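Local atomic coordinates of transcription termination factor NusA (Planctomyces limnophilus, PDB entry 4MTN), a protein that probably takes part in both transcription termination and antitermination, binding the core enzyme of RNA polymerase and the nascent RNA. Residues E184-E189 with G230-N235; E196-A201 with A211-D216; I219-A224 with V247-D252; N260-S265 with Q297-A302. One frame throughout, in Å; residues are numbered along the deposited sequence.

Contact 1: residues E184-E189 with G230-N235. With SO4 (sulfate ion), chain B; SO4 (sulfate ion), chain C.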
loop_
_atom_site.group_PDB
_atom_site.type_symbol
_atom_site.label_atom_id
_atom_site.label_comp_id
_atom_site.label_asym_id
_atom_site.label_seq_id
_atom_site.Cartn_x
_atom_site.Cartn_y
_atom_site.Cartn_z
ATOM N N GLU A 184 -2.833 12.248 -12.891
ATOM C CA GLU A 184 -1.972 12.233 -14.067
ATOM C C GLU A 184 -2.798 12.264 -15.348
ATOM O O GLU A 184 -2.393 12.863 -16.341
ATOM C CB GLU A 184 -1.063 11.002 -14.054
ATOM C CG GLU A 184 0.023 11.037 -12.990
ATOM C CD GLU A 184 0.725 9.702 -12.818
ATOM O OE1 GLU A 184 0.354 8.737 -13.519
ATOM O OE2 GLU A 184 1.646 9.617 -11.978
ATOM N N LEU A 185 -3.961 11.622 -15.319
ATOM C CA LEU A 185 -4.842 11.587 -16.479
ATOM C C LEU A 185 -5.573 12.912 -16.684
ATOM O O LEU A 185 -5.682 13.404 -17.805
ATOM C CB LEU A 185 -5.862 10.455 -16.346
ATOM C CG LEU A 185 -5.355 9.021 -16.508
ATOM C CD1 LEU A 185 -6.497 8.035 -16.322
ATOM C CD2 LEU A 185 -4.696 8.834 -17.866
ATOM N N GLU A 186 -6.075 13.483 -15.594
ATOM C CA GLU A 186 -6.923 14.666 -15.678
ATOM C C GLU A 186 -6.127 15.954 -15.882
ATOM O O GLU A 186 -6.564 16.853 -16.601
ATOM C CB GLU A 186 -7.786 14.786 -14.421
ATOM C CG GLU A 186 -9.090 15.536 -14.638
ATOM C CD GLU A 186 -10.083 14.744 -15.467
ATOM O OE1 GLU A 186 -10.023 13.497 -15.438
ATOM O OE2 GLU A 186 -10.923 15.369 -16.150
ATOM N N ILE A 187 -4.963 16.044 -15.245
ATOM C CA ILE A 187 -4.146 17.251 -15.327
ATOM C C ILE A 187 -3.015 17.101 -16.340
ATOM O O ILE A 187 -2.057 16.367 -16.100
ATOM C CB ILE A 187 -3.547 17.618 -13.958
ATOM C CG1 ILE A 187 -4.649 17.694 -12.899
ATOM C CG2 ILE A 187 -2.790 18.935 -14.044
ATOM C CD1 ILE A 187 -4.158 18.129 -11.536
ATOM N N PRO A 188 -3.120 17.808 -17.476
ATOM C CA PRO A 188 -2.121 17.742 -18.549
ATOM C C PRO A 188 -0.719 18.143 -18.095
ATOM O O PRO A 188 0.253 17.592 -18.602
ATOM C CB PRO A 188 -2.658 18.728 -19.596
ATOM C CG PRO A 188 -3.629 19.588 -18.866
ATOM C CD PRO A 188 -4.231 18.710 -17.819
ATOM N N GLU A 189 -0.614 19.076 -17.153
ATOM C CA GLU A 189 0.691 19.490 -16.646
ATOM C C GLU A 189 1.422 18.336 -15.960
ATOM O O GLU A 189 2.650 18.281 -15.964
ATOM C CB GLU A 189 0.552 20.662 -15.672
ATOM C CG GLU A 189 0.195 21.990 -16.319
ATOM C CD GLU A 189 -1.299 22.245 -16.362
ATOM O OE1 GLU A 189 -2.073 21.272 -16.479
ATOM O OE2 GLU A 189 -1.698 23.423 -16.270
ATOM N N GLY A 230 -10.478 25.038 -10.917
ATOM C CA GLY A 230 -10.178 23.864 -10.115
ATOM C C GLY A 230 -11.080 22.698 -10.482
ATOM O O GLY A 230 -11.288 21.782 -9.687
ATOM N N ALA A 231 -11.608 22.735 -11.702
ATOM C CA ALA A 231 -12.577 21.747 -12.166
ATOM C C ALA A 231 -11.969 20.359 -12.364
ATOM O O ALA A 231 -12.612 19.350 -12.080
ATOM C CB ALA A 231 -13.225 22.224 -13.458
ATOM N N ARG A 232 -10.736 20.311 -12.859
ATOM C CA ARG A 232 -10.074 19.038 -13.135
ATOM C C ARG A 232 -9.800 18.261 -11.852
ATOM O O ARG A 232 -9.902 17.034 -11.823
ATOM C CB ARG A 232 -8.768 19.265 -13.898
ATOM C CG ARG A 232 -8.952 19.862 -15.284
ATOM C CD ARG A 232 -7.622 20.307 -15.862
ATOM N NE ARG A 232 -6.868 21.107 -14.902
ATOM C CZ ARG A 232 -5.687 21.661 -15.153
ATOM N NH1 ARG A 232 -5.117 21.509 -16.339
ATOM N NH2 ARG A 232 -5.077 22.371 -14.213
ATOM N N ILE A 233 -9.448 18.982 -10.793
ATOM C CA ILE A 233 -9.209 18.368 -9.493
ATOM C C ILE A 233 -10.505 17.782 -8.934
ATOM O O ILE A 233 -10.512 16.682 -8.379
ATOM C CB ILE A 233 -8.613 19.381 -8.496
ATOM C CG1 ILE A 233 -7.209 19.792 -8.938
ATOM C CG2 ILE A 233 -8.573 18.802 -7.093
ATOM C CD1 ILE A 233 -6.578 20.853 -8.065
ATOM N N ARG A 234 -11.604 18.514 -9.099
ATOM C CA ARG A 234 -12.904 18.044 -8.637
ATOM C C ARG A 234 -13.395 16.855 -9.459
ATOM O O ARG A 234 -14.109 15.995 -8.946
ATOM C CB ARG A 234 -13.937 19.170 -8.682
ATOM C CG ARG A 234 -13.781 20.205 -7.580
ATOM C CD ARG A 234 -15.008 21.097 -7.497
ATOM N NE ARG A 234 -15.460 21.508 -8.822
ATOM C CZ ARG A 234 -14.978 22.554 -9.485
ATOM N NH1 ARG A 234 -14.025 23.303 -8.945
ATOM N NH2 ARG A 234 -15.449 22.849 -10.689
ATOM N N ASN A 235 -13.016 16.816 -10.734
ATOM C CA ASN A 235 -13.366 15.694 -11.601
ATOM C C ASN A 235 -12.811 14.382 -11.058
ATOM O O ASN A 235 -13.489 13.355 -11.072
ATOM C CB ASN A 235 -12.856 15.926 -13.025
ATOM C CG ASN A 235 -13.705 16.917 -13.797
ATOM O OD1 ASN A 235 -14.883 17.112 -13.494
ATOM N ND2 ASN A 235 -13.112 17.545 -14.807
HETATM S S SO4 B . -9.720 23.549 -14.580
HETATM O O1 SO4 B . -8.972 22.694 -13.665
HETATM O O2 SO4 B . -10.532 22.721 -15.468
HETATM O O3 SO4 B . -10.586 24.436 -13.810
HETATM O O4 SO4 B . -8.790 24.345 -15.374
HETATM S S SO4 C . -17.355 23.232 -13.424
HETATM O O1 SO4 C . -16.905 24.012 -12.276
HETATM O O2 SO4 C . -17.272 21.809 -13.107
HETATM O O3 SO4 C . -18.737 23.581 -13.739
HETATM O O4 SO4 C . -16.507 23.527 -14.576
#
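R232 lies at the centre of this contact, its side chain laid across the break between helix 176-186 and helix 188-191. The chain leaves helix 231-239 extended and bends at chi3 (-49°), which brings the guanidinium beside the start of helix 188-191. I187 sets its CG2 over one face, 4.1 Å from R232 CZ and offset toward the rim, while an oxygen of a bound sulfate lies over the opposite face. From an oblique direction P188 brings its ring carbon CD to 3.3 Å from R232 NH1. E189 crosses the arginine at about a right angle, and its OE1 forms a salt bridge with R232 NH1 at 3.1 Å through the syn lone pair; the two planes stand 68° apart. R232 NH2 turns instead to A224 O. E186 approaches nearer the backbone of R232, with its CG 3.8 Å from R232 CB. Bent at chi2 (71°), E186 then reaches N235, whose ND2 makes a weak hydrogen bond of 3.4 Å to its OE2. The same sulfate accepts hydrogen bonds from A231 N (to O3, 2.9 Å) and R232 N (to O1, 3.1 Å), and R232 NE makes a weak one to O1; V228 N and R229 N also bond to sulfate. The site is the GXXG loop of the KH domain (G-V-R-G, ending at G230), just before helix 231-239. Collected N-H groups, a helix start and an arginine would probably attract an anion; this one, probably from the crystallisation liquor, may mark where an RNA phosphate could sit, while E189 would partly offset the arginine's charge.

Contact 2: residues E196-A201 with A211-D216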
loop_
_atom_site.group_PDB
_atom_site.type_symbol
_atom_site.label_atom_id
_atom_site.label_comp_id
_atom_site.label_asym_id
_atom_site.label_seq_id
_atom_site.Cartn_x
_atom_site.Cartn_y
_atom_site.Cartn_z
ATOM N N GLU A 196 5.239 17.686 -10.903
ATOM C CA GLU A 196 5.462 16.370 -10.312
ATOM C C GLU A 196 4.735 16.212 -8.980
ATOM O O GLU A 196 4.634 17.158 -8.200
ATOM C CB GLU A 196 6.959 16.120 -10.115
ATOM C CG GLU A 196 7.752 16.054 -11.410
ATOM C CD GLU A 196 9.231 15.830 -11.175
ATOM O OE1 GLU A 196 9.637 15.714 -9.998
ATOM O OE2 GLU A 196 9.990 15.771 -12.165
ATOM N N ILE A 197 4.230 15.008 -8.724
ATOM C CA ILE A 197 3.590 14.712 -7.449
ATOM C C ILE A 197 4.611 14.103 -6.499
ATOM O O ILE A 197 5.053 12.971 -6.692
ATOM C CB ILE A 197 2.402 13.747 -7.618
ATOM C CG1 ILE A 197 1.382 14.324 -8.602
ATOM C CG2 ILE A 197 1.751 13.463 -6.277
ATOM C CD1 ILE A 197 0.277 13.360 -8.966
ATOM N N ARG A 198 4.991 14.866 -5.480
ATOM C CA ARG A 198 6.034 14.446 -4.551
ATOM C C ARG A 198 5.533 13.522 -3.443
ATOM O O ARG A 198 6.175 12.523 -3.119
ATOM C CB ARG A 198 6.703 15.675 -3.938
ATOM C CG ARG A 198 7.265 16.633 -4.972
ATOM C CD ARG A 198 8.333 15.962 -5.817
ATOM N NE ARG A 198 9.500 15.595 -5.021
ATOM C CZ ARG A 198 10.494 16.427 -4.729
ATOM N NH1 ARG A 198 10.465 17.678 -5.170
ATOM N NH2 ARG A 198 11.517 16.009 -3.995
ATOM N N SER A 199 4.381 13.856 -2.868
ATOM C CA SER A 199 3.867 13.119 -1.719
ATOM C C SER A 199 2.346 13.062 -1.714
ATOM O O SER A 199 1.677 13.983 -2.184
ATOM C CB SER A 199 4.370 13.748 -0.418
ATOM O OG SER A 199 3.921 13.019 0.711
ATOM N N LEU A 200 1.802 11.976 -1.171
ATOM C CA LEU A 200 0.360 11.774 -1.159
ATOM C C LEU A 200 -0.108 11.129 0.143
ATOM O O LEU A 200 0.514 10.191 0.643
ATOM C CB LEU A 200 -0.061 10.910 -2.347
ATOM C CG LEU A 200 -1.391 11.275 -3.001
ATOM C CD1 LEU A 200 -1.204 12.495 -3.869
ATOM C CD2 LEU A 200 -1.918 10.123 -3.821
ATOM N N ALA A 201 -1.208 11.643 0.684
ATOM C CA ALA A 201 -1.805 11.099 1.899
ATOM C C ALA A 201 -3.313 10.976 1.721
ATOM O O ALA A 201 -3.994 11.970 1.469
ATOM C CB ALA A 201 -1.478 11.976 3.089
ATOM N N ALA A 211 0.906 16.893 -2.353
ATOM C CA ALA A 211 2.032 17.820 -2.387
ATOM C C ALA A 211 2.729 17.761 -3.743
ATOM O O ALA A 211 3.220 16.708 -4.151
ATOM C CB ALA A 211 3.011 17.509 -1.269
ATOM N N VAL A 212 2.774 18.897 -4.432
ATOM C CA VAL A 212 3.330 18.959 -5.781
ATOM C C VAL A 212 4.493 19.944 -5.881
ATOM O O VAL A 212 4.653 20.823 -5.033
ATOM C CB VAL A 212 2.255 19.354 -6.811
ATOM C CG1 VAL A 212 1.148 18.311 -6.854
ATOM C CG2 VAL A 212 1.685 20.729 -6.486
ATOM N N SER A 213 5.304 19.790 -6.924
ATOM C CA SER A 213 6.445 20.671 -7.145
ATOM C C SER A 213 6.764 20.803 -8.631
ATOM O O SER A 213 6.303 20.006 -9.449
ATOM C CB SER A 213 7.675 20.160 -6.394
ATOM O OG SER A 213 8.218 19.017 -7.031
ATOM N N CYS A 214 7.549 21.820 -8.972
ATOM C CA CYS A 214 7.966 22.041 -10.352
ATOM C C CYS A 214 9.453 22.365 -10.429
ATOM O O CYS A 214 9.999 23.027 -9.546
ATOM C CB CYS A 214 7.151 23.167 -10.986
ATOM S SG CYS A 214 7.555 23.482 -12.719
ATOM N N ALA A 215 10.103 21.892 -11.491
ATOM C CA ALA A 215 11.526 22.138 -11.701
ATOM C C ALA A 215 11.799 23.628 -11.873
ATOM O O ALA A 215 12.786 24.155 -11.357
ATOM C CB ALA A 215 12.026 21.363 -12.909
ATOM N N ASP A 216 10.918 24.299 -12.605
ATOM C CA ASP A 216 11.011 25.739 -12.788
ATOM C C ASP A 216 10.601 26.444 -11.498
ATOM O O ASP A 216 9.513 26.213 -10.973
ATOM C CB ASP A 216 10.130 26.188 -13.956
ATOM C CG ASP A 216 10.481 27.577 -14.459
ATOM O OD1 ASP A 216 11.014 28.388 -13.673
ATOM O OD2 ASP A 216 10.218 27.858 -15.647
#
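A211 O is gripped by two backbone N-H groups: R198 N at 2.9 Å, nearly along the C=O axis, and S199 N in a weaker bond of 3.3 Å. Two successive residues facing one define a classic beta bulge, and the register between the strands shifts by a residue there. On one flank A211 N returns a bond of 3.0 Å to S199 O; on the other, E196 and S213 form a hydrogen-bonded pair, with E196 N to S213 O straight at 176°. Strands 195-203 and 207-214 thus build the antiparallel hairpin of the KH sheet, and I197 and V212 share the face turned away from E196 and S213. At the bulge R198 points toward the second strand. Its chain folds back at chi2 and chi3, lying with CG 3.3 Å from S213 OG before NH1 donates to the same oxygen at 3.2 Å, virtually in the guanidinium plane. An alanine at S213 would remove that hydroxyl and would probably leave the arginine tip less firmly fixed. W250 is a further neighbour of R198. S199, with OG anti to its backbone N (chi1 -178°), gives its own hydroxyl to L305 O in helix 297-306.

Contact 3: residues I219-A224 with V247-D252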
loop_
_atom_site.group_PDB
_atom_site.type_symbol
_atom_site.label_atom_id
_atom_site.label_comp_id
_atom_site.label_asym_id
_atom_site.label_seq_id
_atom_site.Cartn_x
_atom_site.Cartn_y
_atom_site.Cartn_z
ATOM N N ILE A 219 7.601 28.943 -11.678
ATOM C CA ILE A 219 6.292 28.347 -11.917
ATOM C C ILE A 219 5.645 27.896 -10.610
ATOM O O ILE A 219 6.274 27.218 -9.798
ATOM C CB ILE A 219 6.391 27.146 -12.882
ATOM C CG1 ILE A 219 6.767 27.622 -14.286
ATOM C CG2 ILE A 219 5.080 26.368 -12.917
ATOM C CD1 ILE A 219 6.767 26.521 -15.326
ATOM N N ASP A 220 4.388 28.279 -10.414
ATOM C CA ASP A 220 3.631 27.870 -9.239
ATOM C C ASP A 220 2.963 26.521 -9.496
ATOM O O ASP A 220 2.025 26.429 -10.286
ATOM C CB ASP A 220 2.589 28.932 -8.879
ATOM C CG ASP A 220 1.621 28.468 -7.808
ATOM O OD1 ASP A 220 2.037 27.717 -6.899
ATOM O OD2 ASP A 220 0.439 28.860 -7.876
ATOM N N PRO A 221 3.448 25.470 -8.818
ATOM C CA PRO A 221 2.994 24.095 -9.063
ATOM C C PRO A 221 1.540 23.862 -8.663
ATOM O O PRO A 221 0.828 23.125 -9.346
ATOM C CB PRO A 221 3.942 23.255 -8.201
ATOM C CG PRO A 221 4.379 24.176 -7.117
ATOM C CD PRO A 221 4.446 25.541 -7.736
ATOM N N VAL A 222 1.105 24.486 -7.574
ATOM C CA VAL A 222 -0.274 24.344 -7.123
ATOM C C VAL A 222 -1.227 24.993 -8.118
ATOM O O VAL A 222 -2.204 24.379 -8.545
ATOM C CB VAL A 222 -0.487 24.970 -5.733
ATOM C CG1 VAL A 222 -1.938 24.821 -5.305
ATOM C CG2 VAL A 222 0.439 24.327 -4.716
ATOM N N GLY A 223 -0.924 26.234 -8.490
ATOM C CA GLY A 223 -1.744 26.984 -9.425
ATOM C C GLY A 223 -1.880 26.307 -10.775
ATOM O O GLY A 223 -2.891 26.468 -11.458
ATOM N N ALA A 224 -0.858 25.548 -11.157
ATOM C CA ALA A 224 -0.883 24.802 -12.408
ATOM C C ALA A 224 -1.888 23.656 -12.331
ATOM O O ALA A 224 -2.572 23.351 -13.308
ATOM C CB ALA A 224 0.503 24.274 -12.741
ATOM N N VAL A 247 -4.612 20.189 -2.845
ATOM C CA VAL A 247 -3.301 20.257 -3.476
ATOM C C VAL A 247 -2.467 21.364 -2.847
ATOM O O VAL A 247 -2.849 22.534 -2.878
ATOM C CB VAL A 247 -3.407 20.500 -4.992
ATOM C CG1 VAL A 247 -2.023 20.568 -5.613
ATOM C CG2 VAL A 247 -4.234 19.407 -5.645
ATOM N N VAL A 248 -1.332 20.990 -2.266
ATOM C CA VAL A 248 -0.441 21.965 -1.650
ATOM C C VAL A 248 0.945 21.930 -2.285
ATOM O O VAL A 248 1.222 21.101 -3.153
ATOM C CB VAL A 248 -0.312 21.727 -0.136
ATOM C CG1 VAL A 248 -1.657 21.930 0.547
ATOM C CG2 VAL A 248 0.224 20.331 0.137
ATOM N N ARG A 249 1.816 22.828 -1.840
ATOM C CA ARG A 249 3.145 22.951 -2.425
ATOM C C ARG A 249 4.168 22.131 -1.649
ATOM O O ARG A 249 4.261 22.231 -0.426
ATOM C CB ARG A 249 3.575 24.419 -2.474
ATOM C CG ARG A 249 4.848 24.668 -3.268
ATOM C CD ARG A 249 5.379 26.076 -3.039
ATOM N NE ARG A 249 4.448 27.104 -3.497
ATOM C CZ ARG A 249 4.607 27.816 -4.609
ATOM N NH1 ARG A 249 5.668 27.617 -5.381
ATOM N NH2 ARG A 249 3.708 28.730 -4.947
ATOM N N TRP A 250 4.934 21.318 -2.369
ATOM C CA TRP A 250 5.998 20.534 -1.754
ATOM C C TRP A 250 7.236 21.390 -1.511
ATOM O O TRP A 250 7.566 22.266 -2.310
ATOM C CB TRP A 250 6.362 19.330 -2.625
ATOM C CG TRP A 250 7.621 18.641 -2.186
ATOM C CD1 TRP A 250 8.883 18.859 -2.658
ATOM C CD2 TRP A 250 7.742 17.633 -1.174
ATOM N NE1 TRP A 250 9.780 18.047 -2.009
ATOM C CE2 TRP A 250 9.104 17.284 -1.093
ATOM C CE3 TRP A 250 6.829 16.989 -0.333
ATOM C CZ2 TRP A 250 9.576 16.320 -0.204
ATOM C CZ3 TRP A 250 7.299 16.032 0.548
ATOM C CH2 TRP A 250 8.660 15.708 0.606
ATOM N N ASN A 251 7.914 21.131 -0.399
ATOM C CA ASN A 251 9.172 21.795 -0.092
ATOM C C ASN A 251 10.093 20.864 0.692
ATOM O O ASN A 251 9.628 20.033 1.472
ATOM C CB ASN A 251 8.924 23.086 0.689
ATOM C CG ASN A 251 10.126 24.013 0.684
ATOM O OD1 ASN A 251 11.242 23.608 1.009
ATOM N ND2 ASN A 251 9.904 25.266 0.305
ATOM N N ASP A 252 11.396 21.003 0.475
ATOM C CA ASP A 252 12.379 20.156 1.141
ATOM C C ASP A 252 12.560 20.553 2.602
ATOM O O ASP A 252 13.060 19.770 3.411
ATOM C CB ASP A 252 13.720 20.214 0.405
ATOM C CG ASP A 252 13.643 19.626 -0.992
ATOM O OD1 ASP A 252 12.908 18.635 -1.182
ATOM O OD2 ASP A 252 14.318 20.158 -1.899
#
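I219 leads into the turn and comes no nearer than the edge of the contact, its carbonyl oxygen lying obliquely to the R249 guanidinium. D220 follows as the N-cap of helix 221-226. With CG anti to the backbone N (chi1 171°), its carboxylate folds over the helix start, where OD1 and OD2 accept weak bonds from V222 N and G223 N. OD1 also forms a salt bridge with R249 NH2 at 2.8 Å, the carboxylate and guanidinium planes only 17° apart; the charged neighbour and the helix start would both be expected to favour the ionised form. P221 crosses R249 at about a right angle, its CD lying over one guanidinium face at 3.4 Å from R249 NH1 and its CG 3.9 Å from R249 CG. An alanine at P221 would lack CG and CD, and would probably leave the arginine less closely held against the helix start. V222 then points into the strand: CG2 packs at 3.5 Å on V248 C, and CG1 lies 4.3 Å from V247 CG1. At G223 a CB would run into D220 OD2. Helix 221-226 thereby rests on strand 244-249 in the KH domain, with P221 also touching V212 of the adjacent strand 207-214 and I195 of the strand beyond.

Contact 4: residues N260-S265 with Q297-A302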
loop_
_atom_site.group_PDB
_atom_site.type_symbol
_atom_site.label_atom_id
_atom_site.label_comp_id
_atom_site.label_asym_id
_atom_site.label_seq_id
_atom_site.Cartn_x
_atom_site.Cartn_y
_atom_site.Cartn_z
ATOM N N ASN A 260 2.307 24.146 5.199
ATOM C CA ASN A 260 1.539 23.931 3.978
ATOM C C ASN A 260 0.585 22.749 4.105
ATOM O O ASN A 260 -0.543 22.792 3.613
ATOM C CB ASN A 260 2.478 23.709 2.789
ATOM C CG ASN A 260 3.202 24.973 2.373
ATOM O OD1 ASN A 260 3.092 26.011 3.026
ATOM N ND2 ASN A 260 3.952 24.891 1.280
ATOM N N ALA A 261 1.047 21.693 4.767
ATOM C CA ALA A 261 0.247 20.488 4.946
ATOM C C ALA A 261 -0.788 20.669 6.054
ATOM O O ALA A 261 -1.773 19.935 6.121
ATOM C CB ALA A 261 1.148 19.298 5.250
HETATM N N MSE A 262 -0.561 21.656 6.916
HETATM C CA MSE A 262 -1.458 21.917 8.037
HETATM C C MSE A 262 -2.615 22.833 7.649
HETATM O O MSE A 262 -3.462 23.158 8.483
HETATM C CB MSE A 262 -0.683 22.526 9.208
HETATM C CG MSE A 262 0.185 21.533 9.962
HETATM SE SE MSE A 262 -0.849 20.072 10.736
HETATM C CE MSE A 262 -2.016 21.113 11.898
ATOM N N GLN A 263 -2.644 23.250 6.387
ATOM C CA GLN A 263 -3.737 24.067 5.869
ATOM C C GLN A 263 -5.064 23.322 6.008
ATOM O O GLN A 263 -5.085 22.091 5.977
ATOM C CB GLN A 263 -3.479 24.441 4.406
ATOM C CG GLN A 263 -2.339 25.429 4.204
ATOM C CD GLN A 263 -2.658 26.815 4.736
ATOM O OE1 GLN A 263 -3.823 27.207 4.821
ATOM N NE2 GLN A 263 -1.623 27.565 5.096
ATOM N N PRO A 264 -6.181 24.056 6.153
ATOM C CA PRO A 264 -6.362 25.517 6.157
ATOM C C PRO A 264 -5.800 26.238 7.384
ATOM O O PRO A 264 -5.623 27.455 7.335
ATOM C CB PRO A 264 -7.889 25.682 6.110
ATOM C CG PRO A 264 -8.424 24.349 5.693
ATOM C CD PRO A 264 -7.470 23.356 6.257
ATOM N N SER A 265 -5.535 25.509 8.463
ATOM C CA SER A 265 -5.094 26.125 9.713
ATOM C C SER A 265 -3.761 26.857 9.565
ATOM O O SER A 265 -2.914 26.472 8.758
ATOM C CB SER A 265 -4.983 25.072 10.817
ATOM O OG SER A 265 -3.930 24.162 10.552
ATOM N N GLN A 297 -8.671 14.092 11.338
ATOM C CA GLN A 297 -8.296 13.782 9.962
ATOM C C GLN A 297 -7.171 14.664 9.424
ATOM O O GLN A 297 -6.258 14.174 8.759
ATOM C CB GLN A 297 -9.521 13.907 9.053
ATOM C CG GLN A 297 -9.305 13.400 7.638
ATOM C CD GLN A 297 -10.477 13.710 6.728
ATOM O OE1 GLN A 297 -10.939 14.849 6.658
ATOM N NE2 GLN A 297 -10.971 12.692 6.032
ATOM N N ASN A 298 -7.247 15.961 9.708
ATOM C CA ASN A 298 -6.292 16.935 9.182
ATOM C C ASN A 298 -4.838 16.613 9.522
ATOM O O ASN A 298 -4.028 16.370 8.628
ATOM C CB ASN A 298 -6.636 18.337 9.688
ATOM C CG ASN A 298 -5.861 19.423 8.963
ATOM O OD1 ASN A 298 -5.712 19.385 7.741
ATOM N ND2 ASN A 298 -5.357 20.394 9.715
ATOM N N VAL A 299 -4.513 16.627 10.812
ATOM C CA VAL A 299 -3.158 16.333 11.278
ATOM C C VAL A 299 -2.704 14.946 10.829
ATOM O O VAL A 299 -1.557 14.758 10.417
ATOM C CB VAL A 299 -3.060 16.421 12.815
ATOM C CG1 VAL A 299 -1.693 15.962 13.295
ATOM C CG2 VAL A 299 -3.334 17.835 13.282
ATOM N N ARG A 300 -3.620 13.984 10.908
ATOM C CA ARG A 300 -3.355 12.606 10.509
ATOM C C ARG A 300 -2.853 12.530 9.070
ATOM O O ARG A 300 -1.868 11.851 8.782
ATOM C CB ARG A 300 -4.622 11.763 10.669
ATOM C CG ARG A 300 -4.402 10.261 10.642
ATOM C CD ARG A 300 -5.737 9.539 10.662
ATOM N NE ARG A 300 -6.683 10.189 11.563
ATOM C CZ ARG A 300 -8.000 10.017 11.517
ATOM N NH1 ARG A 300 -8.534 9.213 10.609
ATOM N NH2 ARG A 300 -8.785 10.652 12.377
ATOM N N LEU A 301 -3.536 13.235 8.173
ATOM C CA LEU A 301 -3.136 13.283 6.772
ATOM C C LEU A 301 -1.857 14.094 6.591
ATOM O O LEU A 301 -1.008 13.756 5.768
ATOM C CB LEU A 301 -4.257 13.872 5.913
ATOM C CG LEU A 301 -5.498 12.997 5.734
ATOM C CD1 LEU A 301 -6.565 13.729 4.935
ATOM C CD2 LEU A 301 -5.129 11.683 5.062
ATOM N N ALA A 302 -1.725 15.163 7.369
ATOM C CA ALA A 302 -0.542 16.013 7.309
ATOM C C ALA A 302 0.699 15.251 7.763
ATOM O O ALA A 302 1.809 15.528 7.312
ATOM C CB ALA A 302 -0.738 17.257 8.155
#
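M262, present as selenomethionine, carries the apolar half of this contact. From CB its CG stands anti to the carbonyl carbon (chi1 -75°), and further bends at chi2 and chi3 curl the chain over the flank of helix 297-306. SE packs against the methyl of A302, with A302 CB 3.8 Å away. Beyond it the terminal CE meets V299 CG2, also at 3.8 Å, the two side chains lying alongside each other and pointing the same way; CE is 4.1 Å from N298 ND2. V267, A291 and V312 add apolar surroundings. One residue earlier, A261 faces the same helix, and its CB lies 4.0 Å from A302 CB, small against small, so that the end of helix 254-261 can come close. The backbone then leaves the helix, passes through a cis peptide before P264, and is held in its turn by S265 OG, which donates to M262 O from above the carbonyl plane. N298, its CG anti to the backbone N (chi1 -168°), directs its amide at this turn. ND2 stands 3.6 Å from M262 O, but its hydrogen bond goes to A291 O in helix 285-292. OD1 takes a weak bond from K209 NZ, which also bonds weakly to A261 O and Q263 O. This is helix-end packing, joining the close of helix 254-261 in the KH domain to the side of helix 297-306. (Seleno)methionine, alanine and valine meet a polar edge around the buried amide of N298, where one lysine's weak bonds would probably help to balance partial negative charge on three oxygens.

In the fold
Contacts 2 and 3 lie closest, their centres about 7 Å apart, because they meet in one sheet: V212 N and V248 O are 3.0 Å apart, and W250 N and V212 O 2.7 Å. Centre to centre, contact 1 lies about 14 Å from each. It touches contact 3 through R232 NH2 and A224 O, 2.8 Å apart, so the arginine beside the sulfate is tied to the helix that D220 caps. The centre of contact 4 is about 16 Å from those of contacts 2 and 3, both of which it touches, and about 22 Å from that of contact 1. R249 O and N260 ND2, 3.2 Å apart, connect it to contact 3. The sulfate-bearing loop and the helix pair of contact 4 are thus joined structurally through the three-stranded KH sheet.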